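Side-chain contacts in N-acetylneuraminate lyase (Fusobacterium nucleatum subsp. nucleatum ATCC 25586, PDB 5ZKA), which belongs to the dihydrodipicolinate synthetase family of lyases and folds as a TIM barrel with additional helices after the barrel: residues R45-I48 with D49-V53; N226-R229 with A230-F234; Y265-I268 with K269-K273. All coordinates share one frame; numbering follows the deposited sequence.

Contact 1 of 3, residues R45-I48 with D49-V53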
loop_
_atom_site.group_PDB
_atom_site.type_symbol
_atom_site.label_atom_id
_atom_site.label_comp_id
_atom_site.label_asym_id
_atom_site.label_seq_id
_atom_site.Cartn_x
_atom_site.Cartn_y
_atom_site.Cartn_z
ATOM N N ARG A 45 -29.059 -13.344 5.997
ATOM C CA ARG A 45 -29.868 -12.453 6.826
ATOM C C ARG A 45 -29.000 -11.637 7.782
ATOM O O ARG A 45 -29.232 -10.439 7.971
ATOM C CB ARG A 45 -30.919 -13.253 7.602
ATOM C CG ARG A 45 -32.041 -13.810 6.736
ATOM C CD ARG A 45 -33.318 -12.947 6.772
ATOM N NE ARG A 45 -33.088 -11.569 6.324
ATOM C CZ ARG A 45 -33.053 -11.184 5.050
ATOM N NH1 ARG A 45 -33.219 -12.069 4.075
ATOM N NH2 ARG A 45 -32.835 -9.909 4.744
ATOM N N TYR A 46 -27.984 -12.263 8.383
ATOM C CA TYR A 46 -27.094 -11.524 9.279
ATOM C C TYR A 46 -26.386 -10.389 8.545
ATOM O O TYR A 46 -26.315 -9.263 9.049
ATOM C CB TYR A 46 -26.077 -12.481 9.901
ATOM C CG TYR A 46 -25.253 -11.879 11.015
ATOM C CD1 TYR A 46 -25.783 -11.728 12.292
ATOM C CD2 TYR A 46 -23.936 -11.493 10.802
ATOM C CE1 TYR A 46 -25.023 -11.182 13.319
ATOM C CE2 TYR A 46 -23.179 -10.953 11.813
ATOM C CZ TYR A 46 -23.726 -10.797 13.072
ATOM O OH TYR A 46 -22.955 -10.260 14.080
ATOM N N ASN A 47 -25.866 -10.659 7.343
ATOM C CA ASN A 47 -25.171 -9.618 6.589
ATOM C C ASN A 47 -26.095 -8.455 6.241
ATOM O O ASN A 47 -25.722 -7.283 6.386
ATOM C CB ASN A 47 -24.566 -10.212 5.317
ATOM C CG ASN A 47 -23.200 -10.786 5.558
ATOM O OD1 ASN A 47 -22.229 -10.044 5.696
ATOM N ND2 ASN A 47 -23.113 -12.108 5.633
ATOM N N ILE A 48 -27.298 -8.754 5.758
ATOM C CA ILE A 48 -28.190 -7.687 5.319
ATOM C C ILE A 48 -28.764 -6.939 6.519
ATOM O O ILE A 48 -28.800 -5.702 6.543
ATOM C CB ILE A 48 -29.309 -8.260 4.433
ATOM C CG1 ILE A 48 -28.728 -8.887 3.162
ATOM C CG2 ILE A 48 -30.329 -7.178 4.103
ATOM C CD1 ILE A 48 -29.762 -9.732 2.389
ATOM N N ASP A 49 -29.242 -7.679 7.522
ATOM C CA ASP A 49 -30.005 -7.069 8.607
ATOM C C ASP A 49 -29.136 -6.509 9.727
ATOM O O ASP A 49 -29.534 -5.532 10.374
ATOM C CB ASP A 49 -30.989 -8.078 9.215
ATOM C CG ASP A 49 -31.987 -8.630 8.200
ATOM O OD1 ASP A 49 -32.188 -8.014 7.131
ATOM O OD2 ASP A 49 -32.584 -9.693 8.489
ATOM N N LYS A 50 -27.984 -7.115 10.006
ATOM C CA LYS A 50 -27.166 -6.693 11.142
ATOM C C LYS A 50 -25.868 -6.016 10.736
ATOM O O LYS A 50 -25.493 -5.006 11.341
ATOM C CB LYS A 50 -26.854 -7.892 12.047
ATOM C CG LYS A 50 -28.106 -8.577 12.633
ATOM C CD LYS A 50 -28.982 -7.607 13.400
ATOM C CE LYS A 50 -30.302 -8.263 13.798
ATOM N NZ LYS A 50 -31.226 -7.334 14.530
ATOM N N MET A 51 -25.165 -6.544 9.734
ATOM C CA MET A 51 -23.994 -5.850 9.206
ATOM C C MET A 51 -24.374 -4.669 8.324
ATOM O O MET A 51 -23.536 -3.792 8.099
ATOM C CB MET A 51 -23.100 -6.820 8.424
ATOM C CG MET A 51 -22.594 -8.008 9.252
ATOM S SD MET A 51 -21.499 -7.555 10.642
ATOM C CE MET A 51 -22.674 -7.386 12.018
ATOM N N LYS A 52 -25.619 -4.617 7.841
ATOM C CA LYS A 52 -26.101 -3.512 7.005
ATOM C C LYS A 52 -25.215 -3.296 5.777
ATOM O O LYS A 52 -25.014 -2.165 5.329
ATOM C CB LYS A 52 -26.221 -2.216 7.814
ATOM C CG LYS A 52 -27.221 -2.285 8.949
ATOM C CD LYS A 52 -28.604 -2.582 8.435
ATOM C CE LYS A 52 -29.638 -2.314 9.533
ATOM N NZ LYS A 52 -31.028 -2.450 9.030
ATOM N N VAL A 53 -24.692 -4.389 5.213
ATOM C CA VAL A 53 -23.859 -4.265 4.016
ATOM C C VAL A 53 -24.680 -3.685 2.870
ATOM O O VAL A 53 -25.910 -3.813 2.816
ATOM C CB VAL A 53 -23.254 -5.612 3.585
ATOM C CG1 VAL A 53 -22.342 -6.164 4.654
ATOM C CG2 VAL A 53 -24.366 -6.586 3.224
HETATM O O HOH W 1 -28.416 -4.105 4.377
#
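Arg45 and Asp49, one helical turn apart near the end of helix 37-49, form a side-on salt bridge, one nitrogen to each oxygen. Arg45 NE donates to Asp49 OD2 at 2.9 Å and Arg45 NH2 to Asp49 OD1 at 3.1 Å, both nearly straight. The acceptors lie close to the guanidinium plane but are met on their syn sides from above the carboxylate plane, the two flat groups being turned 35° apart. Bends at chi2 and chi3 fold the arginine forward along the helix toward Asp49, and NH1 makes a second salt bridge to Glu83.

Aromatic contacts gather round Tyr46, whose CG, anti to the backbone N (chi1 -170°), swings the ring to where Lys50 and Met51 meet it. Lys50 CB lies over one ring face, 4.2 Å from the centroid of the Tyr46 ring, as a CH-pi contact. Met51 SD makes an oblique Met-aromatic contact, 5.0 Å from the Tyr46 ring centroid, while its CE packs on Tyr46 CE2. The phenol OH is hydrogen-bonded to Glu275.

Backbone bonds end this TIM-barrel helix, set between strands 20-24 and 55-58. Tyr46 O accepts twice, from Lys50 N at 2.9 Å and from Met51 N at 3.0 Å, the latter a pi-type i to i+5 bond. Lys52 then turns the chain with positive phi, and Val53 N reaches back to Asn47 O at 3.3 Å. A water 2.7 Å from Ile48 O donates to it and to Val53 O. The buried Asn47 amide meets Ser23 through OD1, and Ile43 O and Asn224 through ND2.

Backbone N-H groups thus take up the carbonyls of Tyr46 and Asn47, and a water that of Ile48; the paired charges fix the rotation of Arg45 and Asp49 and probably keep the carboxylate ionised.

Contact 2 of 3, residues N226-R229 with A230-F234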
loop_
_atom_site.group_PDB
_atom_site.type_symbol
_atom_site.label_atom_id
_atom_site.label_comp_id
_atom_site.label_asym_id
_atom_site.label_seq_id
_atom_site.Cartn_x
_atom_site.Cartn_y
_atom_site.Cartn_z
ATOM N N ASN A 226 -17.633 -7.848 10.729
ATOM C CA ASN A 226 -17.141 -6.527 11.118
ATOM C C ASN A 226 -17.616 -5.439 10.153
ATOM O O ASN A 226 -16.961 -4.402 10.000
ATOM C CB ASN A 226 -15.615 -6.535 11.224
ATOM C CG ASN A 226 -15.072 -5.291 11.909
ATOM O OD1 ASN A 226 -15.579 -4.865 12.956
ATOM N ND2 ASN A 226 -14.040 -4.690 11.310
ATOM N N GLY A 227 -18.770 -5.660 9.511
ATOM C CA GLY A 227 -19.260 -4.725 8.510
ATOM C C GLY A 227 -19.653 -3.361 9.049
ATOM O O GLY A 227 -19.630 -2.375 8.305
ATOM N N ILE A 228 -20.054 -3.284 10.326
ATOM C CA ILE A 228 -20.414 -1.989 10.912
ATOM C C ILE A 228 -19.214 -1.051 10.886
ATOM O O ILE A 228 -19.294 0.076 10.378
ATOM C CB ILE A 228 -20.956 -2.168 12.342
ATOM C CG1 ILE A 228 -22.256 -2.971 12.319
ATOM C CG2 ILE A 228 -21.188 -0.803 13.031
ATOM C CD1 ILE A 228 -23.290 -2.421 11.375
ATOM N N ARG A 229 -18.081 -1.507 11.434
ATOM C CA ARG A 229 -16.869 -0.684 11.439
ATOM C C ARG A 229 -16.411 -0.358 10.025
ATOM O O ARG A 229 -15.953 0.758 9.756
ATOM C CB ARG A 229 -15.740 -1.400 12.188
ATOM C CG ARG A 229 -15.804 -1.282 13.718
ATOM C CD ARG A 229 -14.513 -1.831 14.330
ATOM N NE ARG A 229 -14.619 -1.894 15.782
ATOM C CZ ARG A 229 -14.979 -2.977 16.462
ATOM N NH1 ARG A 229 -15.259 -4.099 15.805
ATOM N NH2 ARG A 229 -15.073 -2.930 17.795
ATOM N N ALA A 230 -16.519 -1.322 9.109
ATOM C CA ALA A 230 -16.046 -1.098 7.745
ATOM C C ALA A 230 -16.801 0.040 7.074
ATOM O O ALA A 230 -16.197 0.883 6.401
ATOM C CB ALA A 230 -16.185 -2.376 6.921
ATOM N N LYS A 231 -18.128 0.068 7.221
ATOM C CA LYS A 231 -18.888 1.190 6.683
ATOM C C LYS A 231 -18.491 2.504 7.351
ATOM O O LYS A 231 -18.438 3.548 6.692
ATOM C CB LYS A 231 -20.388 0.940 6.847
ATOM C CG LYS A 231 -20.951 -0.074 5.878
ATOM C CD LYS A 231 -22.472 -0.094 5.949
ATOM C CE LYS A 231 -23.090 0.885 4.976
ATOM N NZ LYS A 231 -24.492 0.487 4.697
ATOM N N GLN A 232 -18.214 2.478 8.658
ATOM C CA GLN A 232 -17.765 3.696 9.337
ATOM C C GLN A 232 -16.463 4.215 8.726
ATOM O O GLN A 232 -16.364 5.393 8.364
ATOM C CB GLN A 232 -17.581 3.435 10.837
ATOM C CG GLN A 232 -18.877 3.274 11.616
ATOM C CD GLN A 232 -18.653 2.783 13.044
ATOM O OE1 GLN A 232 -17.562 2.324 13.399
ATOM N NE2 GLN A 232 -19.693 2.871 13.865
ATOM N N ILE A 233 -15.447 3.350 8.616
ATOM C CA ILE A 233 -14.172 3.771 8.014
ATOM C C ILE A 233 -14.420 4.413 6.656
ATOM O O ILE A 233 -13.987 5.542 6.388
ATOM C CB ILE A 233 -13.203 2.582 7.891
ATOM C CG1 ILE A 233 -12.802 2.029 9.267
ATOM C CG2 ILE A 233 -11.963 2.992 7.066
ATOM C CD1 ILE A 233 -12.138 0.629 9.202
ATOM N N PHE A 234 -15.156 3.703 5.793
ATOM C CA PHE A 234 -15.441 4.177 4.438
ATOM C C PHE A 234 -16.124 5.542 4.460
ATOM O O PHE A 234 -15.671 6.486 3.803
ATOM C CB PHE A 234 -16.311 3.138 3.729
ATOM C CG PHE A 234 -16.492 3.378 2.258
ATOM C CD1 PHE A 234 -15.398 3.437 1.408
ATOM C CD2 PHE A 234 -17.768 3.526 1.722
ATOM C CE1 PHE A 234 -15.575 3.654 0.055
ATOM C CE2 PHE A 234 -17.956 3.740 0.369
ATOM C CZ PHE A 234 -16.861 3.807 -0.466
#
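Gln232 lies back over the previous turn, its amide set between Arg229 and Ile228, on helix 223-237, which follows 217-220, the last strand of the TIM barrel. Gln232 OE1 lies near Arg229 CG and 3.7 Å from Arg229 CA, whereas NE2 turns to the other neighbour and sits 4.1 Å from Ile228 CG2. These are van der Waals contacts alongside aliphatic carbons. Gln232 meets only the start of the arginine chain, and the distant guanidinium is turned 87° to the amide.

Arg229 is extended from CG to NE (chi2 -171°), which carries the guanidinium away from Gln232 and back toward the start of the helix. There NH1 donates to Asn226 OD1 at 3.0 Å, three residues earlier. The oxygen lies in the guanidinium plane, while the nitrogen is tilted 26° from the plane of the amide carbonyl. NH2 goes on to the backbone O of Phe304, and Asn226 ND2 meets Thr252 of helix 242-262, so both ends of this polar pair reach into later helices.

On the other flanks, side chains run past backbone carbonyls. Ile233 CG1 lies 3.4 Å from Arg229 O, the same oxygen that accepts from Ile233 N at 2.9 Å. Lys231 CG lies 3.6 Å from Gly227 O before the chain bends at chi3 and takes NZ to Lys52 O and Asp54. Ala230 and Ile233 pack against Leu207 of helix 207-212.

The buried amide of Asn226 is therefore used at both its oxygen and its nitrogen, and the Arg229 guanidinium is fixed by Asn226 OD1, in its plane, and by the backbone O of Phe304. Both named acceptors are neutral carbonyl oxygens, whose dipoles would stabilise the charge, whereas Lys231 meets the carboxylate of Asp54.

Contact 3 of 3, residues Y265-I268 with K269-K273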
loop_
_atom_site.group_PDB
_atom_site.type_symbol
_atom_site.label_atom_id
_atom_site.label_comp_id
_atom_site.label_asym_id
_atom_site.label_seq_id
_atom_site.Cartn_x
_atom_site.Cartn_y
_atom_site.Cartn_z
ATOM N N TYR A 265 -10.885 -18.409 7.725
ATOM C CA TYR A 265 -12.237 -18.906 7.456
ATOM C C TYR A 265 -12.841 -19.541 8.700
ATOM O O TYR A 265 -14.017 -19.317 9.006
ATOM C CB TYR A 265 -12.231 -19.902 6.293
ATOM C CG TYR A 265 -11.835 -19.288 4.961
ATOM C CD1 TYR A 265 -11.896 -17.911 4.760
ATOM C CD2 TYR A 265 -11.396 -20.080 3.912
ATOM C CE1 TYR A 265 -11.527 -17.343 3.549
ATOM C CE2 TYR A 265 -11.020 -19.523 2.695
ATOM C CZ TYR A 265 -11.087 -18.156 2.521
ATOM O OH TYR A 265 -10.722 -17.598 1.316
ATOM N N GLN A 266 -12.046 -20.317 9.442
ATOM C CA GLN A 266 -12.548 -20.960 10.652
ATOM C C GLN A 266 -12.977 -19.935 11.699
ATOM O O GLN A 266 -13.961 -20.144 12.415
ATOM C CB GLN A 266 -11.479 -21.891 11.230
ATOM C CG GLN A 266 -11.127 -23.087 10.341
ATOM C CD GLN A 266 -9.989 -22.799 9.364
ATOM O OE1 GLN A 266 -9.614 -21.639 9.139
ATOM N NE2 GLN A 266 -9.438 -23.861 8.770
ATOM N N THR A 267 -12.247 -18.823 11.813
ATOM C CA THR A 267 -12.531 -17.866 12.886
ATOM C C THR A 267 -13.750 -17.016 12.562
ATOM O O THR A 267 -14.579 -16.758 13.443
ATOM C CB THR A 267 -11.301 -16.989 13.141
ATOM O OG1 THR A 267 -10.242 -17.824 13.624
ATOM C CG2 THR A 267 -11.588 -15.908 14.199
ATOM N N ILE A 268 -13.897 -16.593 11.301
ATOM C CA ILE A 268 -15.113 -15.881 10.911
ATOM C C ILE A 268 -16.336 -16.762 11.145
ATOM O O ILE A 268 -17.346 -16.319 11.713
ATOM C CB ILE A 268 -15.021 -15.403 9.448
ATOM C CG1 ILE A 268 -13.881 -14.378 9.302
ATOM C CG2 ILE A 268 -16.374 -14.817 8.987
ATOM C CD1 ILE A 268 -13.562 -13.981 7.876
ATOM N N LYS A 269 -16.254 -18.036 10.741
ATOM C CA LYS A 269 -17.386 -18.935 10.961
ATOM C C LYS A 269 -17.635 -19.158 12.447
ATOM O O LYS A 269 -18.795 -19.236 12.883
ATOM C CB LYS A 269 -17.155 -20.263 10.241
ATOM C CG LYS A 269 -17.238 -20.125 8.736
ATOM C CD LYS A 269 -17.444 -21.464 8.054
ATOM C CE LYS A 269 -17.572 -21.289 6.543
ATOM N NZ LYS A 269 -17.543 -22.588 5.814
ATOM N N GLU A 270 -16.567 -19.246 13.251
ATOM C CA GLU A 270 -16.758 -19.438 14.687
ATOM C C GLU A 270 -17.400 -18.212 15.332
ATOM O O GLU A 270 -18.260 -18.349 16.208
ATOM C CB GLU A 270 -15.427 -19.768 15.366
ATOM C CG GLU A 270 -15.538 -20.082 16.865
ATOM C CD GLU A 270 -16.310 -21.370 17.169
ATOM O OE1 GLU A 270 -16.581 -22.166 16.240
ATOM O OE2 GLU A 270 -16.634 -21.587 18.354
ATOM N N ILE A 271 -16.995 -17.009 14.920
ATOM C CA ILE A 271 -17.594 -15.800 15.479
ATOM C C ILE A 271 -19.054 -15.678 15.059
ATOM O O ILE A 271 -19.906 -15.233 15.838
ATOM C CB ILE A 271 -16.767 -14.569 15.061
ATOM C CG1 ILE A 271 -15.400 -14.621 15.748
ATOM C CG2 ILE A 271 -17.500 -13.277 15.429
ATOM C CD1 ILE A 271 -14.453 -13.488 15.383
ATOM N N LEU A 272 -19.370 -16.059 13.816
ATOM C CA LEU A 272 -20.767 -16.081 13.404
ATOM C C LEU A 272 -21.572 -16.996 14.314
ATOM O O LEU A 272 -22.689 -16.655 14.711
ATOM C CB LEU A 272 -20.877 -16.512 11.939
ATOM C CG LEU A 272 -20.565 -15.423 10.898
ATOM C CD1 LEU A 272 -20.364 -16.001 9.490
ATOM C CD2 LEU A 272 -21.669 -14.370 10.878
ATOM N N LYS A 273 -21.010 -18.152 14.683
ATOM C CA LYS A 273 -21.742 -19.039 15.584
ATOM C C LYS A 273 -21.931 -18.389 16.950
ATOM O O LYS A 273 -23.009 -18.491 17.542
ATOM C CB LYS A 273 -21.030 -20.386 15.715
ATOM C CG LYS A 273 -20.897 -21.134 14.396
ATOM C CD LYS A 273 -20.344 -22.536 14.579
ATOM C CE LYS A 273 -19.854 -23.093 13.237
ATOM N NZ LYS A 273 -19.102 -24.362 13.430
#
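The backbone of residues 265-273 is regular alpha-helix, with i to i+4 bonds from Lys269 N to Tyr265 O at 3.1 Å and from Ile271 N to Thr267 O at 2.8 Å, among others. This is helix 264-274, one of the helices that follow the TIM barrel, and the contact joins successive turns of its buried side.

Ile268 and Leu272 lie side by side and point the same way, with Ile268 CG2 4.2 Å from Leu272 CD1. Setting CG2 of Ile268 anti to the backbone N, with CG1 at chi1 -64°, turns that branch toward the following turn. The pair faces helix 223-237, where Ile268 rests on Asn224 and Leu272 on Ile225.

Next to them, Thr267 and Ile271 meet at a slant through their methyl groups, Thr267 CG2 being 3.9 Å from Ile271 CD1. The threonine hydroxyl is turned to its own polar neighbours, Gly263 O and the amide of Asn262, which leaves the methyl branch for the apolar contact. Thr267 and Ile271 also touch Leu300 and His301 of helix 291-304.

Lys269 skirts the preceding turn with CB and CG and then extends away from the helix. Its buried ammonium group has Glu64 as salt-bridge partner and the carbonyls of Tyr281 and Val27 as further acceptors, linking the helix to loops elsewhere in the fold. Closer to the backbone, Lys269 CG passes 3.3 Å from Tyr265 O.

Overall arrangement
From the N terminus, contact 1 comes first, turning the chain out of helix 37-49 toward strand 55-58. Contact 2 follows much later on helix 223-237, and contact 3 on helix 264-274. All three are local and in series, so none closes a long loop, nests in another or crosses it. In space, contact 1 touches both others: Met51 O packs 3.6 Å from Ile228 CD1, and Tyr46 CD2 packs 3.7 Å from Leu272 CD2. Contacts 2 and 3 stay about 7 Å apart at their nearest atoms. Residues 45-53 thus tie the barrel helix 223-237 to the later helix 264-274.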